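Local coordinates for Swi5-dependent recombination DNA repair protein 1 (Schizosaccharomyces pombe, PDB 3VIQ), which takes part in DNA recombination repair and meiotic chromosome segregation, interacting with Swi5 and the recombinase Rhp51, at residues Lys61-Arg66 / Thr93-Ser98; Asn50-Ala55 / His109-Asp114. All blocks are in the same frame, centred on the assembly; numbering follows the deposited sequence.

Both contacts belong to the C-terminal domain of Sfr1, crystallised with Swi5, and both fold later parts of the chain back onto helix 38-68. Contact 1 uses residues 61-66 near the end of that helix, and contact 2 uses residues 50-55, with about 16 Å between the contact centres. In sequence, contact 1 is nested inside the loop that contact 2 closes. Their partner segments also meet, since Met-97 CG lies 3.7 Å from Phe-113 CB. Swi5 distinguishes the two sites: it packs directly against contact 2, whereas within the assembly it does not touch the segments of contact 1.

Contact 1 (Lys61-Arg66 / Thr93-Ser98); sequences KPMAER and TEFTMS
The ring of Phe-95 meets the helix along the flank formed by CD2, CE2 and CZ, and both Met-63 and Ala-64 approach it obliquely. With Met-63 the result is a Met-aromatic contact: SD lies 4.8 Å from the centroid of the Phe-95 ring, 59° off the ring normal, an oblique approach. The second flat group belongs to the helix alone: one face of the Arg-66 guanidinium covers Pro-62 O and the Met-63 backbone N.

The loop that leaves the beta hairpin of strands 73-78 and 88-93 lies against the last turns of helix 38-68. Phe-95 follows strand 88-93, and its CB is directed at helix 38-68, where Ala-64 is the nearest residue by backbone, CA to CA 5.5 Å from Phe-95. That closeness suits the small side chain: Ala-64 CA is 3.9 Å from Phe-95 CD2, and Ala-64 CB is 4.2 Å from the same atom.

Met-63 reaches the ring because CG stands anti to its backbone N (chi1 -176°) and the chain stays extended beyond it. The thioether therefore runs along the flank, with SD 3.8 Å from Phe-95 CE2. Dispersion and the sulfur-ring term are the forces at work, since the two segments share no polar bond. Phe-100 of helix 97-103 touches both Met-63 and Phe-95, while Ile-67 and Val-73 also touch the Phe-95 side chain. With an alanine at Phe-95, a gap is likely to open beside Ala-64, and the Met-63 thioether would probably be less firmly held, keeping Phe-100 as an aromatic neighbour. Just after Phe-95, Thr-96 is the N-cap of helix 97-103, its OG1 weakly bonded to Met-99 N. The closest approach between the segments is Met-63 CE to Phe-95 CZ, 3.7 Å.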
# COMPACT_ATOMS: atom_id res chain seq x y z
N LYS A 61 24.65 -5.10 -10.06
CA LYS A 61 25.65 -5.83 -10.87
C LYS A 61 27.03 -5.98 -10.19
O LYS A 61 27.53 -7.12 -10.07
CB LYS A 61 25.78 -5.26 -12.30
CG LYS A 61 26.46 -6.25 -13.25
CD LYS A 61 26.65 -5.71 -14.66
CE LYS A 61 27.85 -4.78 -14.75
NZ LYS A 61 28.71 -5.15 -15.90
N PRO A 62 27.63 -4.86 -9.74
CA PRO A 62 28.89 -5.01 -9.00
C PRO A 62 28.70 -5.61 -7.58
O PRO A 62 29.58 -6.31 -7.09
CB PRO A 62 29.48 -3.59 -8.97
CG PRO A 62 28.27 -2.66 -9.13
CD PRO A 62 27.26 -3.44 -9.95
N MET A 63 27.56 -5.39 -6.94
CA MET A 63 27.25 -6.11 -5.69
C MET A 63 27.27 -7.65 -5.86
O MET A 63 27.91 -8.34 -5.08
CB MET A 63 25.90 -5.66 -5.09
CG MET A 63 25.58 -6.30 -3.76
SD MET A 63 24.06 -5.68 -2.98
CE MET A 63 24.15 -6.52 -1.38
N ALA A 64 26.59 -8.15 -6.90
CA ALA A 64 26.58 -9.59 -7.24
C ALA A 64 27.99 -10.17 -7.44
O ALA A 64 28.26 -11.31 -7.05
CB ALA A 64 25.74 -9.84 -8.50
N GLU A 65 28.87 -9.37 -8.04
CA GLU A 65 30.24 -9.74 -8.33
C GLU A 65 31.08 -9.70 -7.07
O GLU A 65 31.92 -10.59 -6.87
CB GLU A 65 30.84 -8.81 -9.38
CG GLU A 65 32.32 -9.05 -9.68
CD GLU A 65 32.59 -10.39 -10.35
OE1 GLU A 65 31.66 -11.21 -10.49
OE2 GLU A 65 33.76 -10.64 -10.73
N ARG A 66 30.90 -8.68 -6.23
CA ARG A 66 31.65 -8.66 -4.97
C ARG A 66 31.28 -9.88 -4.16
O ARG A 66 32.15 -10.63 -3.72
CB ARG A 66 31.39 -7.41 -4.16
CG ARG A 66 32.22 -6.20 -4.59
CD ARG A 66 31.91 -4.99 -3.72
NE ARG A 66 30.46 -4.78 -3.54
CZ ARG A 66 29.72 -3.88 -4.19
NH1 ARG A 66 30.27 -3.07 -5.11
NH2 ARG A 66 28.41 -3.77 -3.92
N THR A 93 25.23 -20.45 -3.44
CA THR A 93 24.45 -20.10 -4.65
C THR A 93 24.69 -18.64 -4.98
O THR A 93 25.17 -17.87 -4.14
CB THR A 93 22.93 -20.31 -4.47
OG1 THR A 93 22.67 -21.68 -4.17
CG2 THR A 93 22.17 -19.96 -5.73
N GLU A 94 24.36 -18.27 -6.21
CA GLU A 94 24.58 -16.90 -6.67
C GLU A 94 23.56 -15.90 -6.08
O GLU A 94 22.40 -16.24 -5.79
CB GLU A 94 24.58 -16.82 -8.20
CG GLU A 94 23.29 -17.33 -8.87
CD GLU A 94 23.11 -16.83 -10.30
OE1 GLU A 94 24.12 -16.55 -10.98
OE2 GLU A 94 21.95 -16.73 -10.75
N PHE A 95 24.04 -14.67 -5.92
CA PHE A 95 23.22 -13.55 -5.52
C PHE A 95 22.32 -13.12 -6.68
O PHE A 95 22.80 -12.77 -7.75
CB PHE A 95 24.14 -12.41 -5.12
CG PHE A 95 23.45 -11.29 -4.44
CD1 PHE A 95 22.89 -11.48 -3.18
CD2 PHE A 95 23.43 -10.03 -5.02
CE1 PHE A 95 22.28 -10.43 -2.53
CE2 PHE A 95 22.82 -8.98 -4.37
CZ PHE A 95 22.24 -9.17 -3.12
N THR A 96 21.01 -13.18 -6.47
CA THR A 96 20.05 -12.86 -7.51
C THR A 96 19.47 -11.44 -7.29
O THR A 96 19.63 -10.84 -6.21
CB THR A 96 18.92 -13.91 -7.55
OG1 THR A 96 18.22 -13.89 -6.30
CG2 THR A 96 19.49 -15.33 -7.79
N MET A 97 18.82 -10.91 -8.32
CA MET A 97 18.16 -9.60 -8.22
C MET A 97 17.12 -9.64 -7.11
O MET A 97 16.91 -8.64 -6.43
CB MET A 97 17.52 -9.16 -9.55
CG MET A 97 16.79 -7.79 -9.51
SD MET A 97 17.77 -6.37 -8.91
CE MET A 97 18.60 -5.89 -10.42
N SER A 98 16.49 -10.79 -6.92
CA SER A 98 15.38 -10.91 -5.99
C SER A 98 15.86 -10.88 -4.55
O SER A 98 15.19 -10.37 -3.68
CB SER A 98 14.60 -12.20 -6.29
OG SER A 98 14.20 -12.19 -7.66

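Contact 2 (Asn50-Ala55 / His109-Asp114); sequences NAAQQA and HLMSFD
This is a buried apolar contact in which one side chain, Met-111, reaches from the loop leading into strand 113-114 onto helix 38-68, in the part predicted to be coiled coil. The backbones stay well apart, 7.9 Å from Gln-53 CA to Met-111 CA, so the methionine spans the gap. Its chain is extended beyond CG (chi2 -176°), which carries the thioether to the helix surface.

The sulfur lands beside Ala-52, with Met-111 SD 3.6 Å from Ala-52 CB, the methyl being the part of Ala-52 that meets the sulfur. Farther back along the same chain, Met-111 CG lies 4.2 Å from Gln-53 CG. The two side chains pass at a slant, and on the Gln-53 side the CG methylene is the reliable contact. Met-111 CE is modelled too close to the helix backbone, so its exact position is doubtful. The evidence for the packing rests better on SD and CG.

Around these side chains, Trp-120 of strand 119-120 touches both Gln-53 and Met-111, and Ser-112 is backbone hydrogen-bonded to Lys-121, just after that strand. On the Swi5 side, Ile-53 of Swi5 packs on Ala-52 and Ile-56 of Swi5 on Leu-110. The contact thus joins helix 38-68 to the loop entering the small sheet of strands 113-114 and 119-120, with Swi5 packing against both segments.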
# COMPACT_ATOMS: atom_id res chain seq x y z
N ASN A 50 10.44 3.41 -12.89
CA ASN A 50 11.51 3.39 -13.87
C ASN A 50 12.83 3.75 -13.21
O ASN A 50 13.86 3.10 -13.47
CB ASN A 50 11.26 4.38 -15.01
CG ASN A 50 10.13 3.94 -15.95
OD1 ASN A 50 9.52 2.88 -15.78
ND2 ASN A 50 9.84 4.78 -16.95
N ALA A 51 12.80 4.75 -12.32
CA ALA A 51 14.02 5.16 -11.59
C ALA A 51 14.58 4.05 -10.69
O ALA A 51 15.75 3.72 -10.78
CB ALA A 51 13.81 6.44 -10.80
N ALA A 52 13.74 3.48 -9.85
CA ALA A 52 14.16 2.39 -8.95
C ALA A 52 14.77 1.20 -9.68
O ALA A 52 15.80 0.71 -9.27
CB ALA A 52 13.00 1.94 -8.06
N GLN A 53 14.15 0.77 -10.77
CA GLN A 53 14.65 -0.33 -11.63
C GLN A 53 16.03 -0.07 -12.26
O GLN A 53 16.94 -0.94 -12.25
CB GLN A 53 13.62 -0.65 -12.74
CG GLN A 53 12.28 -1.20 -12.19
CD GLN A 53 11.19 -1.41 -13.24
OE1 GLN A 53 11.33 -1.04 -14.39
NE2 GLN A 53 10.08 -2.01 -12.81
N GLN A 54 16.17 1.10 -12.84
CA GLN A 54 17.43 1.55 -13.41
C GLN A 54 18.51 1.60 -12.32
O GLN A 54 19.62 1.05 -12.51
CB GLN A 54 17.19 2.94 -14.00
CG GLN A 54 18.20 3.45 -14.97
CD GLN A 54 17.82 4.85 -15.52
OE1 GLN A 54 16.65 5.24 -15.52
NE2 GLN A 54 18.83 5.58 -15.99
N ALA A 55 18.20 2.23 -11.18
CA ALA A 55 19.16 2.30 -10.06
C ALA A 55 19.46 0.91 -9.48
O ALA A 55 20.62 0.62 -9.13
CB ALA A 55 18.65 3.24 -8.95
N HIS A 109 5.07 -7.28 -4.86
CA HIS A 109 3.98 -6.71 -5.64
C HIS A 109 4.25 -5.30 -6.18
O HIS A 109 3.60 -4.86 -7.11
CB HIS A 109 2.65 -6.74 -4.84
CG HIS A 109 2.83 -6.54 -3.36
ND1 HIS A 109 3.29 -7.53 -2.52
CD2 HIS A 109 2.58 -5.46 -2.57
CE1 HIS A 109 3.33 -7.07 -1.28
NE2 HIS A 109 2.90 -5.82 -1.28
N LEU A 110 5.20 -4.58 -5.58
CA LEU A 110 5.55 -3.23 -6.03
C LEU A 110 6.45 -3.27 -7.28
O LEU A 110 6.20 -2.58 -8.29
CB LEU A 110 6.27 -2.49 -4.89
CG LEU A 110 6.57 -1.01 -5.04
CD1 LEU A 110 5.29 -0.23 -5.26
CD2 LEU A 110 7.28 -0.51 -3.82
N MET A 111 7.49 -4.09 -7.20
CA MET A 111 8.60 -4.11 -8.13
C MET A 111 9.15 -5.54 -8.07
O MET A 111 9.48 -6.02 -6.98
CB MET A 111 9.65 -3.12 -7.62
CG MET A 111 10.50 -2.43 -8.64
SD MET A 111 11.74 -1.41 -7.78
CE MET A 111 12.85 -1.15 -9.12
N SER A 112 9.21 -6.23 -9.21
CA SER A 112 9.77 -7.57 -9.25
C SER A 112 10.51 -7.83 -10.54
O SER A 112 10.15 -7.26 -11.58
CB SER A 112 8.68 -8.63 -9.11
OG SER A 112 8.35 -8.78 -7.75
N PHE A 113 11.52 -8.69 -10.44
CA PHE A 113 12.30 -9.15 -11.58
C PHE A 113 11.81 -10.54 -11.97
O PHE A 113 11.59 -11.40 -11.12
CB PHE A 113 13.79 -9.19 -11.23
CG PHE A 113 14.71 -9.23 -12.44
CD1 PHE A 113 14.81 -8.14 -13.29
CD2 PHE A 113 15.49 -10.36 -12.72
CE1 PHE A 113 15.67 -8.17 -14.40
CE2 PHE A 113 16.35 -10.40 -13.83
CZ PHE A 113 16.44 -9.30 -14.66
N ASP A 114 11.61 -10.73 -13.27
CA ASP A 114 11.33 -12.05 -13.82
C ASP A 114 12.67 -12.77 -13.96
O ASP A 114 13.39 -12.64 -14.96
CB ASP A 114 10.64 -11.90 -15.17
CG ASP A 114 10.27 -13.22 -15.78
OD1 ASP A 114 10.81 -14.28 -15.36
OD2 ASP A 114 9.43 -13.19 -16.71